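Local coordinates for protein putative Acetyltransferase from the GNAT family (Novosphingobium aromaticivorans DSM 12444, PDB 3EC4) that is a putative acyltransferase of the GNAT family, probably moving an acyl group other than an aminoacyl group to an acceptor that is not known, at residues Tyr135-Asp140 against Ala176-Lys181; Ala144-Glu149 against Gly162-Pro167; Ala158-Val163 against Lys181-Met186. All coordinates share one frame; numbering follows the deposited sequence.

Contact 1. Residues Tyr135-Asp140 against Ala176-Lys181; sequences YGVRID and ARLIRK
The Lys181 side chain leaves the helix with CG anti to the backbone N (chi1 -173°) and then bends at chi2 (67°). The bend lays its aliphatic part against the Tyr135 ring. Tyr135 meets it with CG anti to its own carbonyl carbon, beside the backbone N. Lys181 CG sits 3.5 Å from the Tyr135 ring centroid, only 4° off the ring normal. This is a CH-pi contact over the middle of a face. The two side chains cross at about a right angle, so the lysine chain runs on across the ring. Lys181 CE reaches Tyr135 CE1 at 3.5 Å. Leu178, one turn earlier, brings its CD2 branch to Tyr135 CB at 3.8 Å. Leu178 CD2 also meets Val137 CG2 at 4.1 Å, where the two side chains cross obliquely. No hydrogen bond links the segments; the contact is hydrocarbon against ring and methyl. An alanine in place of Tyr135 would remove the ring and with it the CH-pi contact, and would probably leave the Lys181 methylenes less firmly placed. Ile101 also touches Tyr135, Val137 and Lys181. Helix 174-188 is thus laid on a face of the mixed sheet of the GNAT fold, here over strand 134-139, and Leu178 extends the contact to Ala145 and Ala147 of the neighbouring strand 142-149.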
ATOM      1  N   TYR A 135       5.546  11.885  -3.701  1.00 23.50           N
ATOM      2  CA  TYR A 135       5.801  12.826  -4.764  1.00 24.90           C
ATOM      3  C   TYR A 135       4.471  13.239  -5.381  1.00 25.52           C
ATOM      4  O   TYR A 135       3.450  12.518  -5.278  1.00 25.02           O
ATOM      5  CB  TYR A 135       6.698  12.177  -5.816  1.00 25.77           C
ATOM      6  CG  TYR A 135       8.135  11.957  -5.343  1.00 25.51           C
ATOM      7  CD1 TYR A 135       9.020  12.996  -5.301  1.00 27.92           C
ATOM      8  CD2 TYR A 135       8.576  10.711  -4.919  1.00 23.95           C
ATOM      9  CE1 TYR A 135      10.330  12.809  -4.885  1.00 26.00           C
ATOM     10  CE2 TYR A 135       9.891  10.519  -4.496  1.00 27.44           C
ATOM     11  CZ  TYR A 135      10.752  11.589  -4.485  1.00 29.05           C
ATOM     12  OH  TYR A 135      12.073  11.448  -4.048  1.00 33.18           O
ATOM     13  N   GLY A 136       4.484  14.407  -6.010  1.00 24.42           N
ATOM     14  CA  GLY A 136       3.297  14.935  -6.627  1.00 25.20           C
ATOM     15  C   GLY A 136       3.626  15.653  -7.908  1.00 23.81           C
ATOM     16  O   GLY A 136       4.774  15.948  -8.185  1.00 26.23           O
ATOM     17  N   VAL A 137       2.569  15.954  -8.638  1.00 26.60           N
ATOM     18  CA  VAL A 137       2.639  16.873  -9.755  0.50 26.35           C
ATOM     19  C   VAL A 137       1.569  17.930  -9.548  1.00 27.88           C
ATOM     20  O   VAL A 137       0.436  17.615  -9.154  1.00 28.58           O
ATOM     21  CB  VAL A 137       2.441  16.192 -11.136  0.50 26.10           C
ATOM     22  CG1 VAL A 137       2.639  17.208 -12.251  0.50 21.13           C
ATOM     23  CG2 VAL A 137       3.403  15.033 -11.318  0.50 31.38           C
ATOM     24  N   ARG A 138       1.945  19.177  -9.809  1.00 28.87           N
ATOM     25  CA  ARG A 138       1.024  20.313  -9.692  1.00 29.86           C
ATOM     26  C   ARG A 138       0.686  20.858 -11.060  1.00 28.84           C
ATOM     27  O   ARG A 138       1.559  20.985 -11.903  1.00 32.13           O
ATOM     28  CB  ARG A 138       1.612  21.423  -8.811  1.00 32.88           C
ATOM     29  CG  ARG A 138       1.817  20.958  -7.369  1.00 34.08           C
ATOM     30  CD  ARG A 138       1.584  22.057  -6.329  1.00 37.79           C
ATOM     31  NE  ARG A 138       1.379  21.455  -5.010  1.00 36.73           N
ATOM     32  CZ  ARG A 138       0.261  21.545  -4.274  1.00 39.60           C
ATOM     33  NH1 ARG A 138      -0.784  22.246  -4.688  1.00 33.19           N
ATOM     34  NH2 ARG A 138       0.194  20.936  -3.099  1.00 39.59           N
ATOM     35  N   ILE A 139      -0.582  21.173 -11.254  1.00 30.19           N
ATOM     36  CA  ILE A 139      -1.128  21.723 -12.502  1.00 31.54           C
ATOM     37  C   ILE A 139      -2.095  22.859 -12.098  1.00 29.84           C
ATOM     38  O   ILE A 139      -2.984  22.655 -11.265  1.00 32.46           O
ATOM     39  CB  ILE A 139      -1.888  20.637 -13.303  1.00 30.70           C
ATOM     40  CG1 ILE A 139      -0.932  19.554 -13.786  1.00 29.67           C
ATOM     41  CG2 ILE A 139      -2.647  21.259 -14.511  1.00 34.44           C
ATOM     42  CD1 ILE A 139      -1.588  18.457 -14.624  1.00 31.42           C
ATOM     43  N   ASP A 140      -1.893  24.047 -12.663  1.00 34.13           N
ATOM     44  CA  ASP A 140      -2.668  25.273 -12.320  1.00 35.01           C
ATOM     45  C   ASP A 140      -2.623  25.526 -10.824  1.00 33.92           C
ATOM     46  O   ASP A 140      -3.627  25.929 -10.218  1.00 32.63           O
ATOM     47  CB  ASP A 140      -4.152  25.167 -12.753  1.00 37.69           C
ATOM     48  CG  ASP A 140      -4.329  24.766 -14.224  1.00 43.91           C
ATOM     49  OD1 ASP A 140      -3.649  25.363 -15.090  1.00 43.26           O
ATOM     50  OD2 ASP A 140      -5.165  23.863 -14.500  1.00 48.52           O
ATOM     51  N   ALA A 176       2.304   7.198 -14.371  1.00 24.64           N
ATOM     52  CA  ALA A 176       3.528   6.571 -14.812  1.00 27.72           C
ATOM     53  C   ALA A 176       4.749   7.366 -14.365  1.00 24.85           C
ATOM     54  O   ALA A 176       5.673   6.814 -13.761  1.00 25.15           O
ATOM     55  CB  ALA A 176       3.532   6.415 -16.314  1.00 26.84           C
ATOM     56  N   ARG A 177       4.709   8.677 -14.582  1.00 25.47           N
ATOM     57  CA  ARG A 177       5.818   9.531 -14.184  1.00 25.84           C
ATOM     58  C   ARG A 177       6.065   9.534 -12.674  1.00 26.05           C
ATOM     59  O   ARG A 177       7.204   9.479 -12.232  1.00 24.04           O
ATOM     60  CB  ARG A 177       5.636  10.934 -14.716  1.00 26.17           C
ATOM     61  CG  ARG A 177       5.764  11.022 -16.234  1.00 25.66           C
ATOM     62  CD  ARG A 177       5.176  12.300 -16.716  1.00 32.15           C
ATOM     63  NE  ARG A 177       5.885  13.443 -16.153  1.00 30.89           N
ATOM     64  CZ  ARG A 177       5.415  14.680 -16.170  1.00 40.91           C
ATOM     65  NH1 ARG A 177       4.263  14.975 -16.775  1.00 35.81           N
ATOM     66  NH2 ARG A 177       6.114  15.634 -15.599  1.00 36.01           N
ATOM     67  N   LEU A 178       4.998   9.527 -11.884  1.00 24.31           N
ATOM     68  CA  LEU A 178       5.112   9.450 -10.420  1.00 25.30           C
ATOM     69  C   LEU A 178       5.673   8.103  -9.936  1.00 25.57           C
ATOM     70  O   LEU A 178       6.538   8.072  -9.043  1.00 25.10           O
ATOM     71  CB  LEU A 178       3.749   9.728  -9.791  1.00 22.68           C
ATOM     72  CG  LEU A 178       3.408  11.241  -9.855  1.00 27.28           C
ATOM     73  CD1 LEU A 178       1.929  11.557  -9.718  1.00 26.04           C
ATOM     74  CD2 LEU A 178       4.224  12.010  -8.747  1.00 23.50           C
ATOM     75  N   ILE A 179       5.180   7.001 -10.499  1.00 23.88           N
ATOM     76  CA  ILE A 179       5.767   5.694 -10.190  1.00 24.86           C
ATOM     77  C   ILE A 179       7.279   5.683 -10.506  1.00 26.34           C
ATOM     78  O   ILE A 179       8.088   5.200  -9.712  1.00 25.25           O
ATOM     79  CB  ILE A 179       5.013   4.547 -10.902  1.00 27.52           C
ATOM     80  CG1 ILE A 179       3.590   4.435 -10.340  1.00 25.99           C
ATOM     81  CG2 ILE A 179       5.805   3.204 -10.720  1.00 26.66           C
ATOM     82  CD1 ILE A 179       2.546   3.736 -11.216  1.00 24.95           C
ATOM     83  N   ARG A 180       7.662   6.191 -11.664  1.00 25.08           N
ATOM     84  CA  ARG A 180       9.090   6.298 -12.004  1.00 23.41           C
ATOM     85  C   ARG A 180       9.881   7.008 -10.916  1.00 22.10           C
ATOM     86  O   ARG A 180      10.972   6.580 -10.568  1.00 24.38           O
ATOM     87  CB  ARG A 180       9.305   7.056 -13.307  1.00 24.45           C
ATOM     88  CG  ARG A 180       8.898   6.300 -14.599  1.00 23.51           C
ATOM     89  CD  ARG A 180       9.103   7.216 -15.766  1.00 25.58           C
ATOM     90  NE  ARG A 180       8.852   6.693 -17.109  1.00 27.74           N
ATOM     91  CZ  ARG A 180       9.711   5.930 -17.782  1.00 31.25           C
ATOM     92  NH1 ARG A 180      10.846   5.556 -17.234  1.00 29.58           N
ATOM     93  NH2 ARG A 180       9.427   5.532 -19.017  1.00 31.42           N
ATOM     94  N   LYS A 181       9.363   8.117 -10.420  1.00 24.23           N
ATOM     95  CA  LYS A 181      10.075   8.883  -9.404  1.00 26.15           C
ATOM     96  C   LYS A 181      10.204   8.090  -8.111  1.00 25.66           C
ATOM     97  O   LYS A 181      11.264   8.001  -7.503  1.00 23.64           O
ATOM     98  CB  LYS A 181       9.370  10.194  -9.143  1.00 27.10           C
ATOM     99  CG  LYS A 181      10.157  11.109  -8.213  1.00 26.72           C
ATOM    100  CD  LYS A 181      11.454  11.615  -8.802  1.00 33.32           C
ATOM    101  CE  LYS A 181      12.105  12.587  -7.837  1.00 34.78           C
ATOM    102  NZ  LYS A 181      13.377  13.055  -8.318  1.00 35.41           N
TER

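Contact 2. Residues Ala144-Glu149 against Gly162-Pro167; sequences AAMAGE and GVCTWP
Three main-chain hydrogen bonds hold strand 144-149 antiparallel to residues 162-166. Met146 and Cys164 form the hydrogen-bonded pair. Met146 N gives its hydrogen to Cys164 O at 2.9 Å, with the donor nearly along the C=O axis. Cys164 N returns one to Met146 O at 3.0 Å, in the carbonyl plane. Trp166 N closes the row on Ala144 O at 3.1 Å, again close to the C=O axis. CA-H groups add to these acceptors. Cys164 O also receives Ala145 CA at 3.1 Å, and Met146 O receives Val163 CA at 3.2 Å. Ala145 and Thr165 form a non-hydrogen-bonded pair, and Thr165 OG1 lies 3.5 Å from Ala145 CB. On the other face Cys164 SG points against the extended chain of Met146, a selenomethionine, and touches its CG and CE. Both side chains start in the crowded position between backbone N and carbonyl carbon, and Met146 CE ends 3.5 Å from Cys164 SG. Helix 109-118 covers this face, while Ala175 of helix 174-188 touches Val163. Thr165 O is bonded by Arg170 NH2.

Beyond Cys164 N on Met146 O, the next bond of the hairpin is probably Gly148 N to Ser161 O. Ala147 therefore faces two residues, Gly162 and Val163, as in a beta bulge. Gly162 has a positive phi (73°), which favours glycine. The bulge brings Met146 O to 3.1 Å from Gly162 O, and two acceptors cannot bond each other. Cys164 N and the CA-H of Val163, both on Met146 O, probably offset part of that repulsion in this GNAT hairpin.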
ATOM      1  N   ALA A 144      -2.247  17.649  -8.754  1.00 27.89           N
ATOM      2  CA  ALA A 144      -2.953  16.865  -9.775  1.00 25.67           C
ATOM      3  C   ALA A 144      -2.983  15.372  -9.482  1.00 26.73           C
ATOM      4  O   ALA A 144      -3.922  14.682  -9.803  1.00 24.99           O
ATOM      5  CB  ALA A 144      -2.333  17.120 -11.105  1.00 24.25           C
ATOM      6  N   ALA A 145      -1.904  14.874  -8.888  1.00 24.20           N
ATOM      7  CA  ALA A 145      -1.649  13.444  -8.781  1.00 24.03           C
ATOM      8  C   ALA A 145      -0.530  13.264  -7.789  1.00 23.87           C
ATOM      9  O   ALA A 145       0.283  14.166  -7.593  1.00 24.65           O
ATOM     10  CB  ALA A 145      -1.223  12.840 -10.127  1.00 21.61           C
HETATM   11  N   MSE A 146      -0.489  12.085  -7.200  1.00 25.45           N
HETATM   12  CA  MSE A 146       0.570  11.727  -6.264  1.00 25.28           C
HETATM   13  C   MSE A 146       0.867  10.237  -6.274  1.00 28.08           C
HETATM   14  O   MSE A 146       0.086   9.413  -6.810  1.00 26.76           O
HETATM   15  CB  MSE A 146       0.218  12.188  -4.853  1.00 23.94           C
HETATM   16  CG  MSE A 146      -0.856  11.381  -4.258  1.00 21.54           C
HETATM   17 SE   MSE A 146      -1.305  11.977  -2.459  0.75 25.52          SE
HETATM   18  CE  MSE A 146      -2.756  10.824  -2.118  1.00 23.99           C
ATOM     19  N   ALA A 147       1.987   9.880  -5.642  1.00 28.77           N
ATOM     20  CA  ALA A 147       2.344   8.486  -5.376  1.00 28.40           C
ATOM     21  C   ALA A 147       3.375   8.473  -4.267  1.00 27.00           C
ATOM     22  O   ALA A 147       4.110   9.439  -4.069  1.00 25.60           O
ATOM     23  CB  ALA A 147       2.911   7.762  -6.616  1.00 25.70           C
ATOM     24  N   GLY A 148       3.458   7.341  -3.582  1.00 27.37           N
ATOM     25  CA  GLY A 148       4.329   7.233  -2.447  1.00 26.12           C
ATOM     26  C   GLY A 148       4.823   5.834  -2.168  1.00 26.53           C
ATOM     27  O   GLY A 148       4.660   4.894  -2.976  1.00 28.20           O
ATOM     28  N   GLU A 149       5.394   5.728  -0.987  1.00 29.05           N
ATOM     29  CA  GLU A 149       5.924   4.497  -0.432  1.00 29.70           C
ATOM     30  C   GLU A 149       5.084   4.012   0.725  1.00 28.66           C
ATOM     31  O   GLU A 149       4.565   4.823   1.494  1.00 30.02           O
ATOM     32  CB  GLU A 149       7.332   4.729   0.082  1.00 28.39           C
ATOM     33  CG  GLU A 149       8.263   5.320  -0.957  1.00 34.15           C
ATOM     34  CD  GLU A 149       9.616   5.652  -0.419  1.00 37.08           C
ATOM     35  OE1 GLU A 149       9.716   6.102   0.737  1.00 30.14           O
ATOM     36  OE2 GLU A 149      10.603   5.501  -1.184  1.00 28.91           O
ATOM     37  N   GLY A 162      -0.439   4.504  -3.019  1.00 35.78           N
ATOM     38  CA  GLY A 162      -1.032   5.839  -2.994  1.00 35.13           C
ATOM     39  C   GLY A 162      -1.012   6.534  -4.340  1.00 34.16           C
ATOM     40  O   GLY A 162      -1.003   7.775  -4.385  1.00 32.78           O
ATOM     41  N   VAL A 163      -1.032   5.756  -5.436  1.00 30.41           N
ATOM     42  CA  VAL A 163      -0.960   6.356  -6.780  1.00 33.55           C
ATOM     43  C   VAL A 163      -2.364   6.828  -7.162  1.00 34.40           C
ATOM     44  O   VAL A 163      -3.259   6.020  -7.406  1.00 32.91           O
ATOM     45  CB  VAL A 163      -0.465   5.366  -7.847  1.00 34.09           C
ATOM     46  CG1 VAL A 163      -0.388   6.071  -9.197  1.00 34.60           C
ATOM     47  CG2 VAL A 163       0.930   4.763  -7.441  1.00 32.78           C
ATOM     48  N   CYS A 164      -2.575   8.127  -7.243  0.50 31.07           N
ATOM     49  CA  CYS A 164      -3.900   8.577  -7.623  0.50 28.59           C
ATOM     50  C   CYS A 164      -3.850   9.944  -8.225  0.50 28.94           C
ATOM     51  O   CYS A 164      -2.993  10.765  -7.861  0.50 26.73           O
ATOM     52  CB  CYS A 164      -4.782   8.599  -6.407  0.50 29.98           C
ATOM     53  SG  CYS A 164      -4.101   9.708  -5.193  0.50 26.26           S
ATOM     54  N   THR A 165      -4.833  10.181  -9.091  1.00 28.72           N
ATOM     55  CA  THR A 165      -4.882  11.326  -9.981  1.00 28.79           C
ATOM     56  C   THR A 165      -6.326  11.807  -9.968  1.00 29.39           C
ATOM     57  O   THR A 165      -7.242  10.975 -10.041  1.00 28.21           O
ATOM     58  CB  THR A 165      -4.488  10.945 -11.449  1.00 26.76           C
ATOM     59  OG1 THR A 165      -3.185  10.317 -11.472  1.00 32.18           O
ATOM     60  CG2 THR A 165      -4.478  12.167 -12.352  1.00 24.80           C
ATOM     61  N   TRP A 166      -6.548  13.117  -9.825  1.00 27.85           N
ATOM     62  CA  TRP A 166      -7.927  13.646  -9.946  1.00 28.75           C
ATOM     63  C   TRP A 166      -8.402  13.269 -11.350  1.00 27.24           C
ATOM     64  O   TRP A 166      -7.638  13.331 -12.295  1.00 28.87           O
ATOM     65  CB  TRP A 166      -7.976  15.181  -9.845  1.00 29.25           C
ATOM     66  CG  TRP A 166      -7.693  15.713  -8.477  1.00 29.01           C
ATOM     67  CD1 TRP A 166      -6.525  16.322  -8.044  1.00 31.43           C
ATOM     68  CD2 TRP A 166      -8.555  15.665  -7.350  1.00 25.15           C
ATOM     69  NE1 TRP A 166      -6.629  16.630  -6.707  1.00 33.25           N
ATOM     70  CE2 TRP A 166      -7.872  16.267  -6.268  1.00 31.64           C
ATOM     71  CE3 TRP A 166      -9.837  15.161  -7.139  1.00 27.91           C
ATOM     72  CZ2 TRP A 166      -8.444  16.390  -5.008  1.00 33.61           C
ATOM     73  CZ3 TRP A 166     -10.395  15.282  -5.892  1.00 32.61           C
ATOM     74  CH2 TRP A 166      -9.712  15.915  -4.853  1.00 30.25           C
ATOM     75  N   PRO A 167      -9.689  12.924 -11.490  1.00 28.14           N
ATOM     76  CA  PRO A 167     -10.268  12.611 -12.798  1.00 28.26           C
ATOM     77  C   PRO A 167      -9.977  13.635 -13.860  1.00 29.00           C
ATOM     78  O   PRO A 167      -9.613  13.242 -14.991  1.00 31.66           O
ATOM     79  CB  PRO A 167     -11.755  12.528 -12.508  1.00 28.50           C
ATOM     80  CG  PRO A 167     -11.842  12.097 -11.123  1.00 31.65           C
ATOM     81  CD  PRO A 167     -10.670  12.775 -10.415  1.00 25.93           C
TER

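Contact 3. Residues Ala158-Val163 against Lys181-Met186; sequences AEVSGV and KVIAGM
Glu159 OE1 is the best-held polar atom, and two groups grip it. Arg150 NE makes a salt bridge to it, and Met151 N gives it a hydrogen bond. The carboxylate lies on the side of the strand turned from helix 174-188, and this buried charge is probably balanced, at least in part, by Arg150. The side chains facing the helix are apolar. Val160 is the central residue there. Val160 CG2, the branch anti to the carbonyl carbon, meets Ile183 CG2 at 3.7 Å. Val160 CG2 also lies 4.1 Å from Val182 CG1. Val160 crosses Ile183 obliquely, methyl to methyl.

Strand 157-165, helix 174-188 and strand 192-198 form a beta-alpha-beta crossover, whose two strands are parallel neighbours in the sheet. In GNAT enzymes the turn between such a strand and helix commonly binds the pyrophosphate of acetyl-CoA, and this protein may do the same. The present contact packs the helix on the first of the two strands.

Met186, a selenomethionine, reaches across to the strand. Its CG is anti to the carbonyl carbon, and the chain is extended beyond CG, so the tip is carried to the strand. Met186 CE lies 3.6 Å from Ala158 CB and 3.9 Å from Val160 CG2. Met186 CE also rests 3.4 Å from Glu159 O, a methyl against a main-chain oxygen. Farther back, Met186 SE lies 3.7 Å from Ala158 O. Pro193 of strand 192-198 touches both Ile183 and Met186, while Glu149 of strand 142-149 packs against Val182 and Met186.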
ATOM      1  N   ALA A 158      10.394  -2.538  -0.787  1.00 25.22           N
ATOM      2  CA  ALA A 158       9.638  -1.322  -0.520  1.00 27.61           C
ATOM      3  C   ALA A 158       8.426  -1.268  -1.435  1.00 26.96           C
ATOM      4  O   ALA A 158       8.560  -1.482  -2.628  1.00 25.81           O
ATOM      5  CB  ALA A 158      10.507  -0.087  -0.715  1.00 26.69           C
ATOM      6  N   GLU A 159       7.272  -0.947  -0.860  1.00 25.15           N
ATOM      7  CA  GLU A 159       6.028  -0.922  -1.594  1.00 26.18           C
ATOM      8  C   GLU A 159       5.724   0.431  -2.239  1.00 26.15           C
ATOM      9  O   GLU A 159       5.745   1.459  -1.585  1.00 27.13           O
ATOM     10  CB  GLU A 159       4.877  -1.281  -0.647  1.00 25.21           C
ATOM     11  CG  GLU A 159       3.569  -1.579  -1.383  1.00 25.11           C
ATOM     12  CD  GLU A 159       2.426  -1.859  -0.439  1.00 29.62           C
ATOM     13  OE1 GLU A 159       2.518  -1.401   0.713  1.00 25.18           O
ATOM     14  OE2 GLU A 159       1.424  -2.493  -0.876  1.00 31.38           O
ATOM     15  N   VAL A 160       5.404   0.403  -3.525  1.00 25.98           N
ATOM     16  CA  VAL A 160       4.760   1.534  -4.211  1.00 25.25           C
ATOM     17  C   VAL A 160       3.255   1.579  -3.932  1.00 25.56           C
ATOM     18  O   VAL A 160       2.568   0.581  -4.108  1.00 27.61           O
ATOM     19  CB  VAL A 160       4.980   1.451  -5.728  1.00 23.33           C
ATOM     20  CG1 VAL A 160       4.378   2.678  -6.394  1.00 26.88           C
ATOM     21  CG2 VAL A 160       6.527   1.349  -6.005  1.00 26.09           C
ATOM     22  N   SER A 161       2.767   2.722  -3.431  1.00 26.97           N
ATOM     23  CA  SER A 161       1.359   2.869  -2.970  1.00 31.49           C
ATOM     24  C   SER A 161       0.876   4.327  -3.120  1.00 34.25           C
ATOM     25  O   SER A 161       1.670   5.251  -3.372  1.00 31.10           O
ATOM     26  CB  SER A 161       1.159   2.393  -1.520  1.00 34.76           C
ATOM     27  OG  SER A 161      -0.222   2.112  -1.227  1.00 38.21           O
ATOM     28  N   GLY A 162      -0.439   4.504  -3.019  1.00 35.78           N
ATOM     29  CA  GLY A 162      -1.032   5.839  -2.994  1.00 35.13           C
ATOM     30  C   GLY A 162      -1.012   6.534  -4.340  1.00 34.16           C
ATOM     31  O   GLY A 162      -1.003   7.775  -4.385  1.00 32.78           O
ATOM     32  N   VAL A 163      -1.032   5.756  -5.436  1.00 30.41           N
ATOM     33  CA  VAL A 163      -0.960   6.356  -6.780  1.00 33.55           C
ATOM     34  C   VAL A 163      -2.364   6.828  -7.162  1.00 34.40           C
ATOM     35  O   VAL A 163      -3.259   6.020  -7.406  1.00 32.91           O
ATOM     36  CB  VAL A 163      -0.465   5.366  -7.847  1.00 34.09           C
ATOM     37  CG1 VAL A 163      -0.388   6.071  -9.197  1.00 34.60           C
ATOM     38  CG2 VAL A 163       0.930   4.763  -7.441  1.00 32.78           C
ATOM     39  N   LYS A 181       9.363   8.117 -10.420  1.00 24.23           N
ATOM     40  CA  LYS A 181      10.075   8.883  -9.404  1.00 26.15           C
ATOM     41  C   LYS A 181      10.204   8.090  -8.111  1.00 25.66           C
ATOM     42  O   LYS A 181      11.264   8.001  -7.503  1.00 23.64           O
ATOM     43  CB  LYS A 181       9.370  10.194  -9.143  1.00 27.10           C
ATOM     44  CG  LYS A 181      10.157  11.109  -8.213  1.00 26.72           C
ATOM     45  CD  LYS A 181      11.454  11.615  -8.802  1.00 33.32           C
ATOM     46  CE  LYS A 181      12.105  12.587  -7.837  1.00 34.78           C
ATOM     47  NZ  LYS A 181      13.377  13.055  -8.318  1.00 35.41           N
ATOM     48  N   VAL A 182       9.113   7.499  -7.670  1.00 25.43           N
ATOM     49  CA  VAL A 182       9.170   6.690  -6.450  1.00 24.12           C
ATOM     50  C   VAL A 182      10.226   5.533  -6.542  1.00 27.97           C
ATOM     51  O   VAL A 182      11.024   5.320  -5.608  1.00 26.72           O
ATOM     52  CB  VAL A 182       7.746   6.121  -6.100  1.00 22.25           C
ATOM     53  CG1 VAL A 182       7.900   5.038  -4.941  1.00 23.70           C
ATOM     54  CG2 VAL A 182       6.778   7.225  -5.666  1.00 23.51           C
ATOM     55  N   ILE A 183      10.221   4.782  -7.655  1.00 25.51           N
ATOM     56  CA  ILE A 183      11.113   3.624  -7.809  1.00 25.42           C
ATOM     57  C   ILE A 183      12.598   4.009  -8.002  1.00 25.95           C
ATOM     58  O   ILE A 183      13.458   3.273  -7.598  1.00 22.43           O
ATOM     59  CB  ILE A 183      10.623   2.608  -8.871  1.00 22.73           C
ATOM     60  CG1 ILE A 183      10.685   3.164 -10.286  1.00 26.96           C
ATOM     61  CG2 ILE A 183       9.225   2.083  -8.492  1.00 24.02           C
ATOM     62  CD1 ILE A 183      10.216   2.132 -11.383  1.00 26.45           C
ATOM     63  N   ALA A 184      12.837   5.223  -8.527  1.00 24.06           N
ATOM     64  CA  ALA A 184      14.168   5.789  -8.621  1.00 25.41           C
ATOM     65  C   ALA A 184      14.761   5.957  -7.222  1.00 24.55           C
ATOM     66  O   ALA A 184      15.951   5.672  -6.994  1.00 23.63           O
ATOM     67  CB  ALA A 184      14.096   7.098  -9.346  1.00 25.53           C
ATOM     68  N   GLY A 185      13.947   6.425  -6.282  1.00 24.05           N
ATOM     69  CA  GLY A 185      14.425   6.654  -4.908  1.00 26.08           C
ATOM     70  C   GLY A 185      14.729   5.332  -4.239  1.00 26.13           C
ATOM     71  O   GLY A 185      15.762   5.177  -3.573  1.00 23.84           O
HETATM   72  N   MSE A 186      13.823   4.363  -4.427  1.00 25.76           N
HETATM   73  CA  MSE A 186      14.053   2.990  -3.947  1.00 26.10           C
HETATM   74  C   MSE A 186      15.369   2.414  -4.518  1.00 27.60           C
HETATM   75  O   MSE A 186      16.268   1.976  -3.776  1.00 26.06           O
HETATM   76  CB  MSE A 186      12.871   2.103  -4.295  1.00 24.21           C
HETATM   77  CG  MSE A 186      11.623   2.528  -3.523  1.00 25.21           C
HETATM   78 SE   MSE A 186      10.123   1.510  -4.171  0.75 22.30          SE
HETATM   79  CE  MSE A 186       8.773   2.181  -2.980  1.00 27.54           C
TER

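In the fold
All three contacts lie on one mixed sheet, in the part where strands 134-139, 142-149 and 157-165 are neighbours. Contact 2 joins the second and third of these strands. Contacts 1 and 3 lay successive turns of helix 174-188 on the first and third, and they share Lys181. The centres of contacts 1 and 2 are about 7 Å apart; that of contact 3 is about 11 Å from each. Along the chain, contact 2 is nested inside the loop closed by contact 1, while contacts 1 and 3 interleave. Strand 157-165 takes part in contacts 2 and 3. One helix thus packs across three adjacent strands of the sheet, consistent with the GNAT fold.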